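Local coordinates for TerD domain-containing protein (Streptomyces avermitilis, PDB 2QNG) that is of unknown function but belongs to the TerD family and binds two calcium ions at one end of a beta-sandwich, at residues V37-S42 with V130-P135; D50-A55 with V119-D124; H126-G131 with G156-T161. All coordinates share one frame; numbering follows the deposited sequence. Where two conformers were deposited one is given.

Interaction 1: V37-S42 with V130-P135. With CA (calcium ion), chain B.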
loop_
_atom_site.group_PDB
_atom_site.type_symbol
_atom_site.label_atom_id
_atom_site.label_comp_id
_atom_site.label_asym_id
_atom_site.label_seq_id
_atom_site.Cartn_x
_atom_site.Cartn_y
_atom_site.Cartn_z
ATOM N N VAL A 37 1.264 2.968 -8.000
ATOM C CA VAL A 37 1.064 4.333 -7.500
ATOM C C VAL A 37 1.875 5.271 -8.379
ATOM O O VAL A 37 2.990 4.935 -8.791
ATOM C CB VAL A 37 1.474 4.417 -6.010
ATOM C CG1 VAL A 37 1.346 5.844 -5.462
ATOM C CG2 VAL A 37 0.595 3.476 -5.209
ATOM N N LYS A 38 1.296 6.437 -8.665
ATOM C CA LYS A 38 1.958 7.461 -9.471
ATOM C C LYS A 38 1.785 8.825 -8.830
ATOM O O LYS A 38 0.826 9.057 -8.078
ATOM C CB LYS A 38 1.396 7.497 -10.903
ATOM C CG LYS A 38 0.048 8.222 -11.025
ATOM C CD LYS A 38 -0.744 7.795 -12.258
ATOM C CE LYS A 38 -0.261 8.452 -13.525
ATOM N NZ LYS A 38 -0.560 7.600 -14.729
ATOM N N TRP A 39 2.717 9.719 -9.127
ATOM C CA TRP A 39 2.619 11.118 -8.746
ATOM C C TRP A 39 3.587 11.909 -9.603
ATOM O O TRP A 39 4.425 11.341 -10.324
ATOM C CB TRP A 39 2.875 11.340 -7.242
ATOM C CG TRP A 39 4.253 11.033 -6.775
ATOM C CD1 TRP A 39 5.244 11.944 -6.513
ATOM C CD2 TRP A 39 4.827 9.732 -6.513
ATOM N NE1 TRP A 39 6.386 11.298 -6.072
ATOM C CE2 TRP A 39 6.147 9.941 -6.051
ATOM C CE3 TRP A 39 4.334 8.425 -6.550
ATOM C CZ2 TRP A 39 6.992 8.891 -5.690
ATOM C CZ3 TRP A 39 5.177 7.373 -6.188
ATOM C CH2 TRP A 39 6.496 7.609 -5.770
ATOM N N ASP A 40 3.458 13.229 -9.538
ATOM C CA ASP A 40 4.353 14.138 -10.242
ATOM C C ASP A 40 5.325 14.754 -9.235
ATOM O O ASP A 40 5.002 14.895 -8.053
ATOM C CB ASP A 40 3.544 15.234 -10.930
ATOM C CG ASP A 40 2.703 14.718 -12.099
ATOM O OD1 ASP A 40 2.985 13.605 -12.622
ATOM O OD2 ASP A 40 1.754 15.431 -12.509
ATOM N N PRO A 41 6.540 15.095 -9.683
ATOM C CA PRO A 41 7.538 15.604 -8.737
ATOM C C PRO A 41 7.206 16.971 -8.149
ATOM O O PRO A 41 6.438 17.738 -8.743
ATOM C CB PRO A 41 8.826 15.708 -9.574
ATOM C CG PRO A 41 8.465 15.448 -10.942
ATOM C CD PRO A 41 7.072 14.935 -11.042
ATOM N N SER A 42 7.824 17.248 -7.004
ATOM C CA SER A 42 7.824 18.593 -6.451
ATOM C C SER A 42 8.492 19.544 -7.422
ATOM O O SER A 42 9.363 19.133 -8.178
ATOM C CB SER A 42 8.697 18.647 -5.201
ATOM O OG SER A 42 8.176 17.839 -4.181
ATOM N N VAL A 130 -2.852 16.397 -0.366
ATOM C CA VAL A 130 -3.158 17.586 -1.172
ATOM C C VAL A 130 -1.859 18.263 -1.652
ATOM O O VAL A 130 -1.851 18.983 -2.676
ATOM C CB VAL A 130 -4.075 18.595 -0.408
ATOM C CG1 VAL A 130 -3.295 19.360 0.649
ATOM C CG2 VAL A 130 -4.776 19.536 -1.389
ATOM N N GLY A 131 -0.767 18.033 -0.913
ATOM C CA GLY A 131 0.568 18.561 -1.249
ATOM C C GLY A 131 1.362 17.665 -2.205
ATOM O O GLY A 131 2.514 17.956 -2.501
ATOM N N VAL A 132 0.761 16.570 -2.657
ATOM C CA VAL A 132 1.345 15.719 -3.675
ATOM C C VAL A 132 0.675 16.087 -5.004
ATOM O O VAL A 132 -0.556 16.185 -5.084
ATOM C CB VAL A 132 1.079 14.243 -3.358
ATOM C CG1 VAL A 132 1.628 13.323 -4.475
ATOM C CG2 VAL A 132 1.676 13.884 -2.004
ATOM N N LEU A 133 1.481 16.296 -6.051
ATOM C CA LEU A 133 0.914 16.658 -7.350
ATOM C C LEU A 133 0.435 15.425 -8.102
ATOM O O LEU A 133 1.218 14.516 -8.395
ATOM C CB LEU A 133 1.905 17.443 -8.205
ATOM C CG LEU A 133 1.328 17.979 -9.520
ATOM C CD1 LEU A 133 0.102 18.873 -9.281
ATOM C CD2 LEU A 133 2.403 18.745 -10.264
ATOM N N ASN A 134 -0.864 15.422 -8.393
ATOM C CA ASN A 134 -1.520 14.391 -9.175
ATOM C C ASN A 134 -1.236 12.961 -8.751
ATOM O O ASN A 134 -0.826 12.140 -9.584
ATOM C CB ASN A 134 -1.192 14.580 -10.655
ATOM C CG ASN A 134 -1.613 15.923 -11.142
ATOM O OD1 ASN A 134 -2.728 16.355 -10.852
ATOM N ND2 ASN A 134 -0.717 16.626 -11.831
ATOM N N PRO A 135 -1.484 12.635 -7.469
ATOM C CA PRO A 135 -1.287 11.252 -7.018
ATOM C C PRO A 135 -2.381 10.347 -7.559
ATOM O O PRO A 135 -3.528 10.775 -7.771
ATOM C CB PRO A 135 -1.437 11.357 -5.494
ATOM C CG PRO A 135 -2.412 12.512 -5.297
ATOM C CD PRO A 135 -1.978 13.497 -6.374
HETATM CA CA CA B . 5.616 10.148 -11.976
HETATM O O HOH W 1 4.448 16.383 -5.744
HETATM O O HOH W 2 1.101 11.481 -11.660
HETATM O O HOH W 3 5.231 12.182 -13.165
HETATM O O HOH W 4 3.628 9.485 -13.043
#
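Beside the first calcium site of this TerD beta-sandwich, D40 and W39, on strand 33-40, meet L133 and V132 just ahead of the neighbouring antiparallel strand 135-141. The backbone N of D40 donates to L133 O at 2.8 Å, an almost straight bond, and D40 O is joined to L133 N through a single water that donates to the carbonyl and accepts from the amide. Two residues further along each segment, P135 CA brings its hydrogen to K38 O, 3.2 Å away.

W39 has two roles. Its carbonyl oxygen binds the calcium ion at 2.4 Å, alongside G91, G93, D97 and two waters. Its side chain leaves from the other side of the backbone: with CG between its own N and carbonyl carbon (chi1 66°), the indole is carried inward over L51 and its NE1 bonds to T49 O. V132 CG1 then packs against W39 CB at 3.6 Å and approaches the indole obliquely.

The D40 carboxylate works with both oxygens. OD1 accepts from a calcium-bound water, so D40 acts in the second shell of the metal, and from another water that also donates to N134 O. The CD2 methyl of L133 lies against D40 CB. The nearby ion, with the hydrogen bonds from the waters and N134, probably favours the ionised form of D40. N134 turns the chain corner with both backbone torsions positive, and its amide swings back across D40, the amide and carboxylate planes 82° apart. N134 ND2 thereby reaches D40 OD2 on the anti side, somewhat out of the carboxylate plane, at 2.8 Å, with 176° at the hydrogen.

Interaction 2: D50-A55 with V119-D124. With CA (calcium ion), chain C.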
loop_
_atom_site.group_PDB
_atom_site.type_symbol
_atom_site.label_atom_id
_atom_site.label_comp_id
_atom_site.label_asym_id
_atom_site.label_seq_id
_atom_site.Cartn_x
_atom_site.Cartn_y
_atom_site.Cartn_z
ATOM N N ASP A 50 8.043 11.868 -2.087
ATOM C CA ASP A 50 8.384 10.447 -2.132
ATOM C C ASP A 50 7.247 9.690 -1.468
ATOM O O ASP A 50 7.034 9.827 -0.268
ATOM C CB ASP A 50 9.703 10.241 -1.361
ATOM C CG ASP A 50 10.182 8.792 -1.372
ATOM O OD1 ASP A 50 9.549 7.932 -2.062
ATOM O OD2 ASP A 50 11.188 8.515 -0.672
ATOM N N LEU A 51 6.497 8.942 -2.266
ATOM C CA LEU A 51 5.478 8.034 -1.773
ATOM C C LEU A 51 6.058 6.635 -1.765
ATOM O O LEU A 51 6.829 6.290 -2.678
ATOM C CB LEU A 51 4.207 8.068 -2.657
ATOM C CG LEU A 51 3.231 9.250 -2.437
ATOM C CD1 LEU A 51 3.879 10.649 -2.536
ATOM C CD2 LEU A 51 2.047 9.136 -3.389
ATOM N N ASP A 52 5.689 5.843 -0.756
ATOM C CA ASP A 52 6.112 4.449 -0.707
ATOM C C ASP A 52 4.904 3.553 -0.528
ATOM O O ASP A 52 4.043 3.824 0.309
ATOM C CB ASP A 52 7.041 4.199 0.481
ATOM C CG ASP A 52 8.422 4.821 0.303
ATOM O OD1 ASP A 52 8.866 5.075 -0.816
ATOM O OD2 ASP A 52 9.111 5.022 1.318
ATOM N N ILE A 53 4.867 2.448 -1.286
ATOM C CA ILE A 53 3.859 1.408 -1.071
ATOM C C ILE A 53 4.358 0.500 0.058
ATOM O O ILE A 53 5.548 0.140 0.112
ATOM C CB ILE A 53 3.645 0.572 -2.339
ATOM C CG1 ILE A 53 3.209 1.464 -3.504
ATOM C CG2 ILE A 53 2.617 -0.507 -2.065
ATOM C CD1 ILE A 53 3.126 0.721 -4.836
ATOM N N VAL A 54 3.430 0.149 0.946
ATOM C CA VAL A 54 3.763 -0.792 2.016
ATOM C C VAL A 54 2.635 -1.800 2.159
ATOM O O VAL A 54 1.456 -1.481 1.979
ATOM C CB VAL A 54 4.091 -0.080 3.371
ATOM C CG1 VAL A 54 2.966 0.792 3.774
ATOM C CG2 VAL A 54 4.399 -1.101 4.472
ATOM N N ALA A 55 3.031 -3.049 2.423
ATOM C CA ALA A 55 2.050 -4.103 2.689
ATOM C C ALA A 55 2.343 -4.738 4.035
ATOM O O ALA A 55 3.508 -4.850 4.426
ATOM C CB ALA A 55 2.071 -5.150 1.594
ATOM N N VAL A 119 2.436 5.542 2.022
ATOM C CA VAL A 119 2.912 6.594 2.912
ATOM C C VAL A 119 3.589 7.694 2.125
ATOM O O VAL A 119 4.239 7.414 1.111
ATOM C CB VAL A 119 3.900 6.039 3.969
ATOM C CG1 VAL A 119 3.240 4.971 4.793
ATOM C CG2 VAL A 119 5.192 5.483 3.329
ATOM N N ILE A 120 3.476 8.925 2.617
ATOM C CA ILE A 120 4.244 10.021 2.084
ATOM C C ILE A 120 5.396 10.239 3.043
ATOM O O ILE A 120 5.188 10.409 4.250
ATOM C CB ILE A 120 3.422 11.301 2.018
ATOM C CG1 ILE A 120 2.155 11.103 1.179
ATOM C CG2 ILE A 120 4.296 12.462 1.483
ATOM C CD1 ILE A 120 1.136 12.189 1.374
ATOM N N GLN A 121 6.623 10.195 2.530
ATOM C CA GLN A 121 7.778 10.460 3.399
ATOM C C GLN A 121 7.702 11.888 3.938
ATOM O O GLN A 121 7.353 12.818 3.207
ATOM C CB GLN A 121 9.090 10.272 2.640
ATOM C CG GLN A 121 9.380 8.791 2.339
ATOM C CD GLN A 121 9.750 7.983 3.589
ATOM O OE1 GLN A 121 10.218 8.539 4.588
ATOM N NE2 GLN A 121 9.508 6.685 3.546
ATOM N N GLN A 122 8.052 12.046 5.224
ATOM C CA GLN A 122 7.865 13.312 5.955
ATOM C C GLN A 122 9.165 13.957 6.402
ATOM O O GLN A 122 9.153 15.096 6.853
ATOM C CB GLN A 122 7.000 13.079 7.213
ATOM C CG GLN A 122 5.593 12.562 6.937
ATOM C CD GLN A 122 4.798 13.528 6.102
ATOM O OE1 GLN A 122 4.665 14.704 6.453
ATOM N NE2 GLN A 122 4.235 13.033 5.000
ATOM N N ARG A 123 10.275 13.237 6.311
ATOM C CA ARG A 123 11.534 13.714 6.892
ATOM C C ARG A 123 11.929 15.109 6.386
ATOM O O ARG A 123 12.386 15.947 7.176
ATOM C CB ARG A 123 12.649 12.695 6.627
ATOM C CG ARG A 123 13.998 12.969 7.277
ATOM C CD ARG A 123 15.125 12.266 6.494
ATOM N NE ARG A 123 15.130 12.692 5.093
ATOM C CZ ARG A 123 15.572 11.972 4.062
ATOM N NH1 ARG A 123 16.078 10.750 4.241
ATOM N NH2 ARG A 123 15.509 12.483 2.837
ATOM N N ASP A 124 11.760 15.358 5.089
ATOM C CA ASP A 124 12.170 16.635 4.476
ATOM C C ASP A 124 11.154 17.791 4.593
ATOM O O ASP A 124 11.517 18.967 4.468
ATOM C CB ASP A 124 12.491 16.435 2.992
ATOM C CG ASP A 124 13.685 15.515 2.740
ATOM O OD1 ASP A 124 14.557 15.332 3.623
ATOM O OD2 ASP A 124 13.756 14.991 1.605
HETATM CA CA CA C . 9.087 5.832 -2.908
HETATM O O HOH W 5 7.696 13.252 0.410
HETATM O O HOH W 6 11.086 4.650 -2.647
#
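D52 and V119 exchange two backbone hydrogen bonds, D52 N to V119 O at 2.8 Å and V119 N to D52 O, forming a hydrogen-bonded antiparallel pair between strands 51-59 and 111-120 in one sheet of the sandwich. L51 and I120 follow as a non-hydrogen-bonded pair, after which Q121 N donates almost straight to D50 O at 2.9 Å.

Three consecutive residues, D50 to D52, supply metal bonds. The second calcium ion is bound by D50 OD1 and D52 OD1, by L51 O at 2.3 Å and by a water; S88 and E98 complete the site.

Among the polar side chains, Q121 supports this site from the second shell. Bent at chi2 (-71°), it runs beside D50, its CG 3.5 Å from D50 OD2, and turns its amide across D52. There Q121 NE2 donates to D52 OD2 at 2.8 Å on the anti side, 33° out of the carboxylate plane.

Apolar contacts lie on both faces. V119 CG2 meets D52 CB at 3.6 Å, with P186 and F189 near the valine; on the face of L51 and I120, L51 CD1 touches I120 CG1 alongside W39.

Each D52 oxygen thus has its own task, OD1 on calcium and OD2 on the glutamine amide, which together fix the carboxylate's rotation; the ion probably offsets the repulsion expected among the carboxylates of D50, D52 and E98.

Interaction 3: H126-G131 with G156-T161; sequences HRTFVG and GSTAAT
A single, rather bent hydrogen bond joins the two segments, from F129 N to S157 O at 3.0 Å with 138° at the hydrogen, and the same carbonyl oxygen also meets the F129 ring, 3.3 Å from CD2. F129 CG stands anti to its carbonyl carbon (chi1 -73°), which sends the ring along the backbone of 157-160. Its CE2 edge faces A159 C at 3.8 Å in the ring plane, while A160 CB touches CE2 obliquely. Replacing F129 with an alanine would probably open a gap beside A160 and leave F151, on which the ring stacks, without its aromatic partner.

T128 lies against G156: its CG2 is 3.3 Å from G156 O, and its OG1 bonds to L155 O. T158 brings its CG2 to R127 O at 3.5 Å and its OG1 to S184 O. R127 reaches forward to the end of the 3-10 segment, its NH1 donating to G131 O at 2.9 Å.

T158 and A159 form a classic beta bulge opposite Y182 at the start of strand 159-167, which runs between strands 111-120 and 173-182; the F129 ring also touches I120 of the former, and A159 packs on F189 of helix 186-192.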
loop_
_atom_site.group_PDB
_atom_site.type_symbol
_atom_site.label_atom_id
_atom_site.label_comp_id
_atom_site.label_asym_id
_atom_site.label_seq_id
_atom_site.Cartn_x
_atom_site.Cartn_y
_atom_site.Cartn_z
ATOM N N HIS A 126 6.713 18.384 6.057
ATOM C CA HIS A 126 5.372 17.920 6.299
ATOM C C HIS A 126 4.614 18.006 4.969
ATOM O O HIS A 126 4.562 19.071 4.340
ATOM C CB HIS A 126 4.754 18.816 7.366
ATOM C CG HIS A 126 3.283 18.603 7.575
ATOM N ND1 HIS A 126 2.748 17.460 8.141
ATOM C CD2 HIS A 126 2.234 19.423 7.324
ATOM C CE1 HIS A 126 1.430 17.581 8.207
ATOM N NE2 HIS A 126 1.099 18.772 7.736
ATOM N N ARG A 127 4.030 16.888 4.547
ATOM C CA ARG A 127 3.354 16.835 3.253
ATOM C C ARG A 127 2.203 15.888 3.362
ATOM O O ARG A 127 2.378 14.740 3.788
ATOM C CB ARG A 127 4.320 16.378 2.149
ATOM C CG ARG A 127 3.747 16.515 0.744
ATOM C CD ARG A 127 4.690 15.998 -0.339
ATOM N NE ARG A 127 5.963 16.704 -0.347
ATOM C CZ ARG A 127 6.179 17.856 -0.971
ATOM N NH1 ARG A 127 5.203 18.453 -1.653
ATOM N NH2 ARG A 127 7.378 18.427 -0.896
ATOM N N THR A 128 1.018 16.368 3.001
ATOM C CA THR A 128 -0.169 15.517 2.965
ATOM C C THR A 128 -0.576 15.254 1.520
ATOM O O THR A 128 0.040 15.793 0.588
ATOM C CB THR A 128 -1.341 16.164 3.715
ATOM O OG1 THR A 128 -1.802 17.308 2.981
ATOM C CG2 THR A 128 -0.916 16.595 5.132
ATOM N N PHE A 129 -1.608 14.425 1.295
ATOM C CA PHE A 129 -1.946 14.119 -0.104
ATOM C C PHE A 129 -2.292 15.332 -0.961
ATOM O O PHE A 129 -2.017 15.313 -2.167
ATOM C CB PHE A 129 -2.981 12.991 -0.214
ATOM C CG PHE A 129 -2.408 11.637 0.102
ATOM C CD1 PHE A 129 -1.607 10.958 -0.812
ATOM C CD2 PHE A 129 -2.637 11.058 1.339
ATOM C CE1 PHE A 129 -1.046 9.717 -0.489
ATOM C CE2 PHE A 129 -2.080 9.807 1.666
ATOM C CZ PHE A 129 -1.289 9.154 0.747
ATOM N N VAL A 130 -2.852 16.397 -0.366
ATOM C CA VAL A 130 -3.158 17.586 -1.172
ATOM C C VAL A 130 -1.859 18.263 -1.652
ATOM O O VAL A 130 -1.851 18.983 -2.676
ATOM C CB VAL A 130 -4.075 18.595 -0.408
ATOM C CG1 VAL A 130 -3.295 19.360 0.649
ATOM C CG2 VAL A 130 -4.776 19.536 -1.389
ATOM N N GLY A 131 -0.767 18.033 -0.913
ATOM C CA GLY A 131 0.568 18.561 -1.249
ATOM C C GLY A 131 1.362 17.665 -2.205
ATOM O O GLY A 131 2.514 17.956 -2.501
ATOM N N GLY A 156 -5.898 15.542 3.632
ATOM C CA GLY A 156 -5.169 16.038 4.776
ATOM C C GLY A 156 -4.285 15.006 5.451
ATOM O O GLY A 156 -3.677 15.322 6.471
ATOM N N SER A 157 -4.200 13.786 4.898
ATOM C CA SER A 157 -3.452 12.715 5.534
ATOM C C SER A 157 -2.015 12.604 5.032
ATOM O O SER A 157 -1.734 12.991 3.893
ATOM C CB SER A 157 -4.171 11.390 5.249
ATOM O OG SER A 157 -5.469 11.388 5.874
ATOM N N THR A 158 -1.147 12.018 5.863
ATOM C CA THR A 158 0.247 11.760 5.502
ATOM C C THR A 158 0.470 10.309 5.049
ATOM O O THR A 158 1.541 9.970 4.571
ATOM C CB THR A 158 1.170 12.096 6.675
ATOM O OG1 THR A 158 0.687 11.418 7.834
ATOM C CG2 THR A 158 1.166 13.620 6.919
ATOM N N ALA A 159 -0.541 9.464 5.219
ATOM C CA ALA A 159 -0.484 8.057 4.817
ATOM C C ALA A 159 -1.918 7.566 4.693
ATOM O O ALA A 159 -2.846 8.186 5.244
ATOM C CB ALA A 159 0.281 7.210 5.830
ATOM N N ALA A 160 -2.121 6.467 3.973
ATOM C CA ALA A 160 -3.467 5.897 3.884
ATOM C C ALA A 160 -3.382 4.405 3.651
ATOM O O ALA A 160 -2.520 3.949 2.883
ATOM C CB ALA A 160 -4.248 6.553 2.716
ATOM N N THR A 161 -4.249 3.633 4.293
ATOM C CA THR A 161 -4.437 2.271 3.790
ATOM C C THR A 161 -5.377 2.370 2.581
ATOM O O THR A 161 -6.278 3.235 2.543
ATOM C CB THR A 161 -5.027 1.336 4.853
ATOM O OG1 THR A 161 -6.267 1.869 5.334
ATOM C CG2 THR A 161 -4.062 1.160 6.041
#

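In the fold
The three contacts lie on the same side of the chain's centre, their centres about 9 to 12 Å apart. Interaction 1 continues the pairing of strands 33-40 and 135-141 in one sheet; interaction 2 pairs two strands of the other sheet, and interaction 3 sets the 126-131 loop against the start of strand 159-167 in that sheet. Along the chain, interaction 2 falls between the two segments of interaction 1, and interaction 3 shares V130 and G131 with interaction 1. W39 of one sheet and V132 of the loop pack on L51 of the other, close to both calcium sites, while I120 pairs with T158 through the backbone. The loop after strand 111-120 thus takes part in all three contacts, beside both metal sites.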